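Side-chain contact in Serine/threonine-protein phosphatase 2A regulatory subunit B'' subunit alpha (Homo sapiens, PDB 4I5J), which serves as a calcium-binding EF-hand regulatory subunit of protein phosphatase 2A and might modulate the substrate selectivity, activity and localization of the catalytic enzyme: residues E184-P189 with I265-F270. Residues are numbered along the deposited sequence; the frame is centred on the assembly and turned at random.
Sequences EDKRNP and IFYDTF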
loop_
_atom_site.group_PDB
_atom_site.type_symbol
_atom_site.label_atom_id
_atom_site.label_comp_id
_atom_site.label_asym_id
_atom_site.label_seq_id
_atom_site.Cartn_x
_atom_site.Cartn_y
_atom_site.Cartn_z
ATOM N N GLU A 184 4.394 -6.386 -0.223
ATOM C CA GLU A 184 4.426 -7.561 -1.082
ATOM C C GLU A 184 4.543 -7.239 -2.563
ATOM O O GLU A 184 5.109 -8.023 -3.321
ATOM C CB GLU A 184 3.193 -8.424 -0.821
ATOM C CG GLU A 184 3.076 -8.806 0.646
ATOM C CD GLU A 184 2.104 -9.946 0.899
ATOM O OE1 GLU A 184 1.117 -10.079 0.132
ATOM O OE2 GLU A 184 2.333 -10.708 1.869
ATOM N N ASP A 185 4.008 -6.090 -2.973
ATOM C CA ASP A 185 4.011 -5.707 -4.382
ATOM C C ASP A 185 4.618 -4.321 -4.601
ATOM O O ASP A 185 3.909 -3.326 -4.536
ATOM C CB ASP A 185 2.574 -5.711 -4.910
ATOM C CG ASP A 185 2.488 -5.298 -6.369
ATOM O OD1 ASP A 185 3.551 -5.240 -7.041
ATOM O OD2 ASP A 185 1.352 -5.048 -6.847
ATOM N N LYS A 186 5.912 -4.235 -4.888
ATOM C CA LYS A 186 6.496 -2.919 -5.132
ATOM C C LYS A 186 6.472 -2.543 -6.614
ATOM O O LYS A 186 7.291 -1.739 -7.060
ATOM C CB LYS A 186 7.925 -2.810 -4.569
ATOM C CG LYS A 186 8.032 -2.841 -3.053
ATOM C CD LYS A 186 9.460 -2.696 -2.578
ATOM C CE LYS A 186 9.595 -2.973 -1.079
ATOM N NZ LYS A 186 9.246 -4.392 -0.665
ATOM N N ARG A 187 5.526 -3.089 -7.379
ATOM C CA ARG A 187 5.494 -2.789 -8.815
ATOM C C ARG A 187 4.293 -1.973 -9.219
ATOM O O ARG A 187 4.218 -1.482 -10.336
ATOM C CB ARG A 187 5.576 -4.062 -9.651
ATOM C CG ARG A 187 6.789 -4.874 -9.292
ATOM C CD ARG A 187 7.202 -5.811 -10.386
ATOM N NE ARG A 187 8.167 -6.768 -9.862
ATOM C CZ ARG A 187 9.114 -7.347 -10.589
ATOM N NH1 ARG A 187 9.223 -7.063 -11.877
ATOM N NH2 ARG A 187 9.952 -8.207 -10.024
ATOM N N ASN A 188 3.349 -1.814 -8.305
ATOM C CA ASN A 188 2.197 -0.999 -8.614
ATOM C C ASN A 188 2.467 0.447 -8.206
ATOM O O ASN A 188 3.306 0.707 -7.345
ATOM C CB ASN A 188 0.924 -1.594 -7.984
ATOM C CG ASN A 188 0.726 -1.181 -6.563
ATOM O OD1 ASN A 188 0.337 -0.044 -6.295
ATOM N ND2 ASN A 188 0.964 -2.110 -5.626
ATOM N N PRO A 189 1.774 1.401 -8.827
ATOM C CA PRO A 189 2.139 2.798 -8.558
ATOM C C PRO A 189 1.798 3.301 -7.142
ATOM O O PRO A 189 2.432 4.251 -6.679
ATOM C CB PRO A 189 1.339 3.569 -9.608
ATOM C CG PRO A 189 0.173 2.676 -9.914
ATOM C CD PRO A 189 0.715 1.285 -9.847
ATOM N N ILE A 265 13.730 -2.663 -6.820
ATOM C CA ILE A 265 15.122 -2.989 -6.552
ATOM C C ILE A 265 15.772 -1.896 -5.722
ATOM O O ILE A 265 16.422 -2.180 -4.710
ATOM C CB ILE A 265 15.897 -3.195 -7.848
ATOM C CG1 ILE A 265 15.377 -4.450 -8.554
ATOM C CG2 ILE A 265 17.367 -3.333 -7.561
ATOM C CD1 ILE A 265 16.127 -4.767 -9.830
ATOM N N PHE A 266 15.594 -0.655 -6.165
ATOM C CA PHE A 266 16.014 0.540 -5.427
ATOM C C PHE A 266 15.558 0.443 -3.966
ATOM O O PHE A 266 16.367 0.459 -3.035
ATOM C CB PHE A 266 15.385 1.763 -6.104
ATOM C CG PHE A 266 15.779 3.095 -5.501
ATOM C CD1 PHE A 266 16.969 3.709 -5.851
ATOM C CD2 PHE A 266 14.933 3.752 -4.631
ATOM C CE1 PHE A 266 17.316 4.939 -5.322
ATOM C CE2 PHE A 266 15.280 4.985 -4.099
ATOM C CZ PHE A 266 16.463 5.574 -4.442
ATOM N N TYR A 267 14.259 0.264 -3.770
ATOM C CA TYR A 267 13.696 0.158 -2.422
ATOM C C TYR A 267 14.294 -0.967 -1.546
ATOM O O TYR A 267 14.650 -0.744 -0.382
ATOM C CB TYR A 267 12.163 0.043 -2.503
ATOM C CG TYR A 267 11.483 1.317 -2.993
ATOM C CD1 TYR A 267 10.358 1.261 -3.800
ATOM C CD2 TYR A 267 11.960 2.573 -2.627
ATOM C CE1 TYR A 267 9.733 2.403 -4.234
ATOM C CE2 TYR A 267 11.338 3.734 -3.062
ATOM C CZ TYR A 267 10.230 3.643 -3.871
ATOM O OH TYR A 267 9.590 4.786 -4.306
ATOM N N ASP A 268 14.395 -2.172 -2.086
ATOM C CA ASP A 268 15.007 -3.284 -1.350
ATOM C C ASP A 268 16.425 -2.951 -0.918
ATOM O O ASP A 268 16.837 -3.231 0.208
ATOM C CB ASP A 268 15.020 -4.558 -2.207
ATOM C CG ASP A 268 13.628 -5.109 -2.454
ATOM O OD1 ASP A 268 12.711 -4.840 -1.636
ATOM O OD2 ASP A 268 13.454 -5.816 -3.470
ATOM N N THR A 269 17.164 -2.345 -1.834
ATOM C CA THR A 269 18.546 -1.992 -1.609
ATOM C C THR A 269 18.669 -1.092 -0.382
ATOM O O THR A 269 19.626 -1.205 0.364
ATOM C CB THR A 269 19.102 -1.293 -2.859
ATOM O OG1 THR A 269 19.049 -2.199 -3.968
ATOM C CG2 THR A 269 20.524 -0.830 -2.654
ATOM N N PHE A 270 17.686 -0.221 -0.153
ATOM C CA PHE A 270 17.739 0.706 0.991
ATOM C C PHE A 270 17.062 0.280 2.282
ATOM O O PHE A 270 17.349 0.852 3.346
ATOM C CB PHE A 270 17.255 2.104 0.594
ATOM C CG PHE A 270 18.207 2.815 -0.318
ATOM C CD1 PHE A 270 17.917 2.980 -1.665
ATOM C CD2 PHE A 270 19.427 3.271 0.167
ATOM C CE1 PHE A 270 18.815 3.613 -2.503
ATOM C CE2 PHE A 270 20.334 3.889 -0.664
ATOM C CZ PHE A 270 20.029 4.069 -2.002
#
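Lys-186 carries this contact alone from its side, reaching from the loop 184-189 to Tyr-267 and Asp-268 on the helix 263-271. Walking in from Glu-184, whose carboxylate pairs with Lys-121, the chain leaves helical geometry at Asp-185. The side chain of Asp-185 reaches forward along the loop: OD1 accepts from the backbone N of Arg-187 at 2.9 Å, an Asx turn, with the donor 48° out of the carboxylate plane. That ties the backbone on both sides of Lys-186. The lysine's CG lies anti to its own carbonyl carbon (chi1 -68°), and the chain runs extended as far as CE, then bends at chi4, 64°. Its CD rests 3.8 Å from Tyr-267 CB and meets the ring obliquely, while the ammonium group turns back toward the loop and gives a weak hydrogen bond to the carbonyl O of Glu-183. From there NZ lies 3.6 Å from Asp-268 OD1, a long salt bridge, with CE nearly as close to the same oxygen at 3.7 Å. The pairing is buried, so the lysine's charge probably helps to stabilise the carboxylate. Cut back to an alanine, this position would probably lose the long pairing with Asp-268 and open a gap beside Tyr-267 CB. Farther on, Asn-188 sends ND2 to Asp-185 OD2 in a weak bond of 3.2 Å, and its OD1 caps the helix 189-199 at the backbone N of Ser-191. The loop thus joins helix 173-184 to helix 189-199, the helix leading into the calcium-binding EF-hand loop, and helix 263-271 packs against that second helix, 189-199: Tyr-267 meets Trp-195, Phe-196 and Met-199, its side chain about 12 Å from the calcium ion, while Thr-269 faces helix 233-244.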